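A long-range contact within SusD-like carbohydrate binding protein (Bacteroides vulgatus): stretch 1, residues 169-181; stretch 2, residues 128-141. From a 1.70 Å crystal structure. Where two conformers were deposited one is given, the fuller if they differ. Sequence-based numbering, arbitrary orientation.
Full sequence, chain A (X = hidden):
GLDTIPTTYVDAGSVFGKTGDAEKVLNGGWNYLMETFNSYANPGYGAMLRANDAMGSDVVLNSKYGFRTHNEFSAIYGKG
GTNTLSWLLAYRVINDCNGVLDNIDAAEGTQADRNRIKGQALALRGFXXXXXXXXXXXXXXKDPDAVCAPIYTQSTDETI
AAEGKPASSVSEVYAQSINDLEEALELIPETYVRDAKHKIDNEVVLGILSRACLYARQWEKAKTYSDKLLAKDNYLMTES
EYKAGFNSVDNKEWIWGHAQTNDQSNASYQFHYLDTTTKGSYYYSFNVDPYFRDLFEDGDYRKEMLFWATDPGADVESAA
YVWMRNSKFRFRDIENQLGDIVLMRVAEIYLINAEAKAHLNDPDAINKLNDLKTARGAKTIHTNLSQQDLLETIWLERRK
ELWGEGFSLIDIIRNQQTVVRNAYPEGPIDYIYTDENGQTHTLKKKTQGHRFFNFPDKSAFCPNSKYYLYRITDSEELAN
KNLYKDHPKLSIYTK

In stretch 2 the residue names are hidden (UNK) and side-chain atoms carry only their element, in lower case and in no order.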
# COMPACT_ATOMS: atom_id res chain seq x y z
N SER A 169 -2.92 19.33 -10.81
CA SER A 169 -3.61 18.21 -11.45
C SER A 169 -2.91 16.92 -11.15
O SER A 169 -1.74 16.90 -10.70
CB SER A 169 -3.62 18.33 -12.96
OG SER A 169 -2.30 18.23 -13.49
N VAL A 170 -3.60 15.82 -11.43
CA VAL A 170 -3.02 14.49 -11.21
C VAL A 170 -1.73 14.31 -12.01
O VAL A 170 -0.73 13.77 -11.46
CB VAL A 170 -4.05 13.34 -11.48
CG1 VAL A 170 -4.63 13.43 -12.90
CG2 VAL A 170 -3.42 11.95 -11.19
N SER A 171 -1.67 14.81 -13.25
CA SER A 171 -0.43 14.72 -14.04
C SER A 171 0.70 15.51 -13.36
O SER A 171 1.85 15.06 -13.31
CB SER A 171 -0.64 15.24 -15.46
OG SER A 171 -1.51 14.42 -16.22
N GLU A 172 0.36 16.69 -12.85
CA GLU A 172 1.36 17.53 -12.20
C GLU A 172 1.90 16.93 -10.89
O GLU A 172 3.09 17.02 -10.60
CB GLU A 172 0.81 18.93 -11.95
CG GLU A 172 0.64 19.73 -13.21
CD GLU A 172 -0.16 21.02 -13.04
OE1 GLU A 172 -0.96 21.13 -12.08
OE2 GLU A 172 -0.02 21.87 -13.96
N VAL A 173 1.03 16.29 -10.12
CA VAL A 173 1.44 15.67 -8.87
C VAL A 173 2.29 14.45 -9.17
O VAL A 173 3.33 14.23 -8.50
CB VAL A 173 0.28 15.38 -7.93
CG1 VAL A 173 0.75 14.67 -6.67
CG2 VAL A 173 -0.44 16.68 -7.56
N TYR A 174 1.87 13.63 -10.13
CA TYR A 174 2.76 12.54 -10.59
C TYR A 174 4.14 13.07 -11.04
O TYR A 174 5.17 12.49 -10.68
CB TYR A 174 2.10 11.67 -11.67
CG TYR A 174 1.27 10.51 -11.14
CD1 TYR A 174 1.86 9.48 -10.39
CD2 TYR A 174 -0.07 10.41 -11.47
CE1 TYR A 174 1.12 8.43 -9.91
CE2 TYR A 174 -0.83 9.34 -11.00
CZ TYR A 174 -0.22 8.34 -10.25
OH TYR A 174 -0.93 7.27 -9.78
N ALA A 175 4.19 14.15 -11.82
CA ALA A 175 5.44 14.69 -12.32
C ALA A 175 6.33 15.18 -11.16
O ALA A 175 7.55 15.02 -11.19
CB ALA A 175 5.20 15.82 -13.37
N GLN A 176 5.70 15.77 -10.15
CA GLN A 176 6.39 16.24 -8.95
C GLN A 176 7.01 15.06 -8.21
O GLN A 176 8.17 15.10 -7.85
CB GLN A 176 5.42 17.00 -8.01
CG GLN A 176 6.07 17.58 -6.74
CD GLN A 176 7.08 18.65 -7.07
OE1 GLN A 176 6.77 19.58 -7.84
NE2 GLN A 176 8.29 18.55 -6.52
N SER A 177 6.26 13.99 -8.05
CA SER A 177 6.77 12.78 -7.38
C SER A 177 7.99 12.23 -8.10
O SER A 177 9.08 12.03 -7.51
CB SER A 177 5.68 11.72 -7.33
OG SER A 177 6.13 10.51 -6.76
N ILE A 178 7.85 12.02 -9.41
CA ILE A 178 8.91 11.46 -10.23
C ILE A 178 10.13 12.38 -10.22
O ILE A 178 11.26 11.90 -10.03
CB ILE A 178 8.43 11.13 -11.62
CG1 ILE A 178 7.41 9.97 -11.57
CG2 ILE A 178 9.58 10.75 -12.56
CD1 ILE A 178 6.60 9.82 -12.86
N ASN A 179 9.92 13.70 -10.35
CA ASN A 179 11.05 14.61 -10.33
C ASN A 179 11.82 14.61 -9.02
O ASN A 179 13.07 14.60 -9.03
CB ASN A 179 10.63 16.02 -10.67
CG ASN A 179 11.79 16.87 -11.08
OD1 ASN A 179 12.40 16.68 -12.17
ND2 ASN A 179 12.11 17.84 -10.24
N ASP A 180 11.10 14.61 -7.90
CA ASP A 180 11.73 14.52 -6.57
C ASP A 180 12.55 13.25 -6.45
O ASP A 180 13.67 13.29 -5.95
CB ASP A 180 10.66 14.52 -5.46
CG ASP A 180 10.02 15.88 -5.20
OD1 ASP A 180 10.50 16.89 -5.78
OD2 ASP A 180 9.02 15.90 -4.39
N LEU A 181 12.00 12.13 -6.89
CA LEU A 181 12.67 10.84 -6.78
C LEU A 181 13.90 10.73 -7.75
O LEU A 181 14.95 10.18 -7.38
CB LEU A 181 11.66 9.73 -7.04
CG LEU A 181 10.67 9.50 -5.88
CD1 LEU A 181 9.38 8.82 -6.36
CD2 LEU A 181 11.28 8.70 -4.74
N UNK A 128 5.36 10.77 -0.75
CA UNK A 128 4.12 11.32 -0.23
C UNK A 128 3.31 11.96 -1.37
O UNK A 128 2.09 11.82 -1.44
c UNK A 128 4.35 12.28 0.94
c UNK A 128 4.92 11.58 2.19
c UNK A 128 5.41 12.65 3.23
c UNK A 128 3.93 10.55 2.76
N UNK A 129 3.97 12.58 -2.34
CA UNK A 129 3.23 13.04 -3.56
C UNK A 129 2.70 11.86 -4.39
O UNK A 129 1.64 11.95 -5.03
c UNK A 129 4.09 17.93 -2.52
o UNK A 129 4.06 19.17 -1.89
c UNK A 129 4.05 15.42 -3.78
c UNK A 129 4.02 14.03 -4.40
c UNK A 129 2.88 16.12 -3.53
c UNK A 129 2.89 17.36 -2.91
c UNK A 129 5.29 17.28 -2.79
c UNK A 129 5.27 16.01 -3.39
N UNK A 130 3.41 10.72 -4.38
CA UNK A 130 2.91 9.51 -5.04
C UNK A 130 1.62 9.02 -4.37
O UNK A 130 0.65 8.62 -5.02
c UNK A 130 3.52 7.02 -5.58
c UNK A 130 4.66 6.00 -5.47
c UNK A 130 3.94 8.39 -5.04
c UNK A 130 3.08 7.18 -7.04
N UNK A 131 1.58 9.07 -3.04
CA UNK A 131 0.35 8.77 -2.31
C UNK A 131 -0.83 9.65 -2.74
O UNK A 131 -1.94 9.15 -3.07
c UNK A 131 0.57 8.95 -0.82
c UNK A 131 -0.69 8.76 -0.01
c UNK A 131 -1.40 9.64 0.73
n UNK A 131 -1.34 7.54 0.10
c UNK A 131 -2.42 7.69 0.84
n UNK A 131 -2.48 8.95 1.26
N UNK A 132 -0.59 10.95 -2.80
CA UNK A 132 -1.62 11.90 -3.20
C UNK A 132 -2.07 11.62 -4.63
O UNK A 132 -3.29 11.49 -4.89
c UNK A 132 -0.12 15.09 -1.39
c UNK A 132 -1.15 13.34 -3.00
c UNK A 132 -2.34 13.96 -0.83
c UNK A 132 -0.99 13.78 -1.54
N UNK A 133 -1.11 11.48 -5.56
CA UNK A 133 -1.43 11.28 -6.96
C UNK A 133 -2.23 10.01 -7.22
O UNK A 133 -3.13 9.99 -8.05
c UNK A 133 -0.14 11.24 -7.80
N UNK A 134 -1.87 8.94 -6.52
CA UNK A 134 -2.46 7.61 -6.78
C UNK A 134 -3.79 7.35 -6.12
O UNK A 134 -4.47 6.39 -6.51
c UNK A 134 -1.46 6.50 -6.40
o UNK A 134 -1.11 6.51 -5.02
N UNK A 135 -4.19 8.15 -5.12
CA UNK A 135 -5.40 7.95 -4.31
C UNK A 135 -6.48 9.05 -4.44
O UNK A 135 -7.62 8.83 -4.13
c UNK A 135 -5.01 7.92 -2.83
s UNK A 135 -4.10 6.45 -2.34
N UNK A 136 -6.08 10.27 -4.81
CA UNK A 136 -6.98 11.45 -4.79
C UNK A 136 -7.55 11.87 -6.16
O UNK A 136 -8.27 12.89 -6.27
c UNK A 136 -5.09 11.49 -0.65
c UNK A 136 -6.11 12.55 -2.65
c UNK A 136 -6.26 12.65 -4.14
c UNK A 136 -5.22 11.63 -2.05
c UNK A 136 -5.90 12.24 0.15
c UNK A 136 -6.81 13.16 -0.43
c UNK A 136 -6.92 13.29 -1.81
o UNK A 136 -5.83 12.19 1.48
N UNK A 137 -7.23 11.10 -7.19
CA UNK A 137 -7.72 11.35 -8.53
C UNK A 137 -7.88 9.99 -9.24
O UNK A 137 -7.21 9.01 -8.90
o UNK A 137 -6.30 13.38 -8.74
c UNK A 137 -6.72 12.16 -9.34
N UNK A 138 -8.74 9.97 -10.23
CA UNK A 138 -8.79 8.83 -11.15
C UNK A 138 -7.50 8.77 -11.99
O UNK A 138 -6.63 9.68 -11.93
c UNK A 138 -12.81 7.68 -9.80
c UNK A 138 -11.33 8.84 -11.31
c UNK A 138 -10.03 8.88 -12.07
c UNK A 138 -11.62 7.75 -10.49
c UNK A 138 -13.73 8.72 -9.91
c UNK A 138 -12.24 9.88 -11.40
c UNK A 138 -13.43 9.84 -10.70
N UNK A 139 -7.33 7.66 -12.69
CA UNK A 139 -6.10 7.36 -13.46
C UNK A 139 -5.66 8.56 -14.31
O UNK A 139 -6.49 9.32 -14.84
c UNK A 139 -6.30 6.15 -14.34
N UNK A 140 -4.35 8.68 -14.46
CA UNK A 140 -3.77 9.76 -15.25
C UNK A 140 -4.25 9.74 -16.71
O UNK A 140 -4.30 10.79 -17.35
c UNK A 140 -2.22 9.70 -15.10
c UNK A 140 -1.59 10.99 -15.57
c UNK A 140 -1.63 8.51 -15.86
c UNK A 140 -0.06 11.07 -15.34
N UNK A 141 -4.62 8.58 -17.25
CA UNK A 141 -5.12 8.50 -18.61
C UNK A 141 -6.65 8.58 -18.69
O UNK A 141 -7.19 8.65 -19.78
o UNK A 141 -5.17 5.84 -17.56
c UNK A 141 -4.60 7.27 -19.38
c UNK A 141 -5.05 5.95 -18.79
o UNK A 141 -5.24 5.00 -19.59

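Position 128 has four side-chain carbons, forked at the second. Its CA-to-CB bond points away from stretch 1. This is Leu128.

Position 129 has one carbon and a six-carbon ring bearing an oxygen. The side chain fits as a knob among Val173, Gln176, Ser177 and Asp180. Gln176 CG lies over one ring face, 4.2 Å from the centroid of the ring at 129. This is Tyr129. Asp180 OD2 is at the ring edge, 3.9 Å from Tyr129 CD2.

Position 130 has four carbons, forked at the second. One branch end meets the edge of the Tyr174 ring. This is Leu130, with its CD1 3.7 Å from Tyr174 CE1.

Position 131 has one carbon and a five-membered ring of three carbons and two nitrogens. Its CA-to-CB bond points away from stretch 1. This is His131.

Position 132 again has four carbons, forked at the second. It barely touches stretch 1, with its CB 4.3 Å from Val173 CG1. This is Leu132.

Position 133 has a single side-chain carbon. This CB sits 3.5 Å from the centroid of the Tyr174 ring, almost on the ring normal. The same CB is 3.7 Å from Val173 CG1. This is Ala133.

Position 134 has one carbon and one oxygen. Its CA lies 3.4 Å from Tyr174 OH. This is Ser134. Its OG donates to Leu130 O at 2.7 Å.

Position 135 has one carbon and a sulfur. Its CA-to-CB bond points away: Cys135.

Position 136 has one carbon and a six-carbon ring bearing an oxygen. It makes no contact with stretch 1. This is Tyr136.

Position 137 has one carbon and one oxygen. The oxygen is near Val170. This is Ser137, with its OG 3.5 Å from Val170 CB.

Position 138 has one carbon and a plain six-carbon ring. Its CA-to-CB bond points away, but its backbone O is 4.0 Å from Val170 CG2. This is Phe138.

Position 139 has one carbon. Its CA-to-CB bond points away: Ala139.

Position 140 has four carbons, forked at the first, with one arm two carbons long. That arm touches Tyr174 and Ser171. This is Ile140. Its CD1 reaches Tyr174 CD2 at 3.9 Å, and its CG1 reaches Ser171 OG at 3.5 Å.

Position 141 has two carbons, the second carrying two oxygens. It is exposed, and its CA-to-CB bond points away: Asp141.

The contact works by packing, with no hydrogen bond between the stretches. Two helices run nearly antiparallel, at 155°, and their axes come within 8.2 Å. The Ala133 methyl packs over one face of the Tyr174 ring, while Tyr129 fills a hole in the other helix. Further along stretch 2, Ser137 and Ile140 add contacts with Val170 and Ser171, and Ile140 also reaches Tyr174.

Stretch 2 (128-141) LYLHLASCYSFAID
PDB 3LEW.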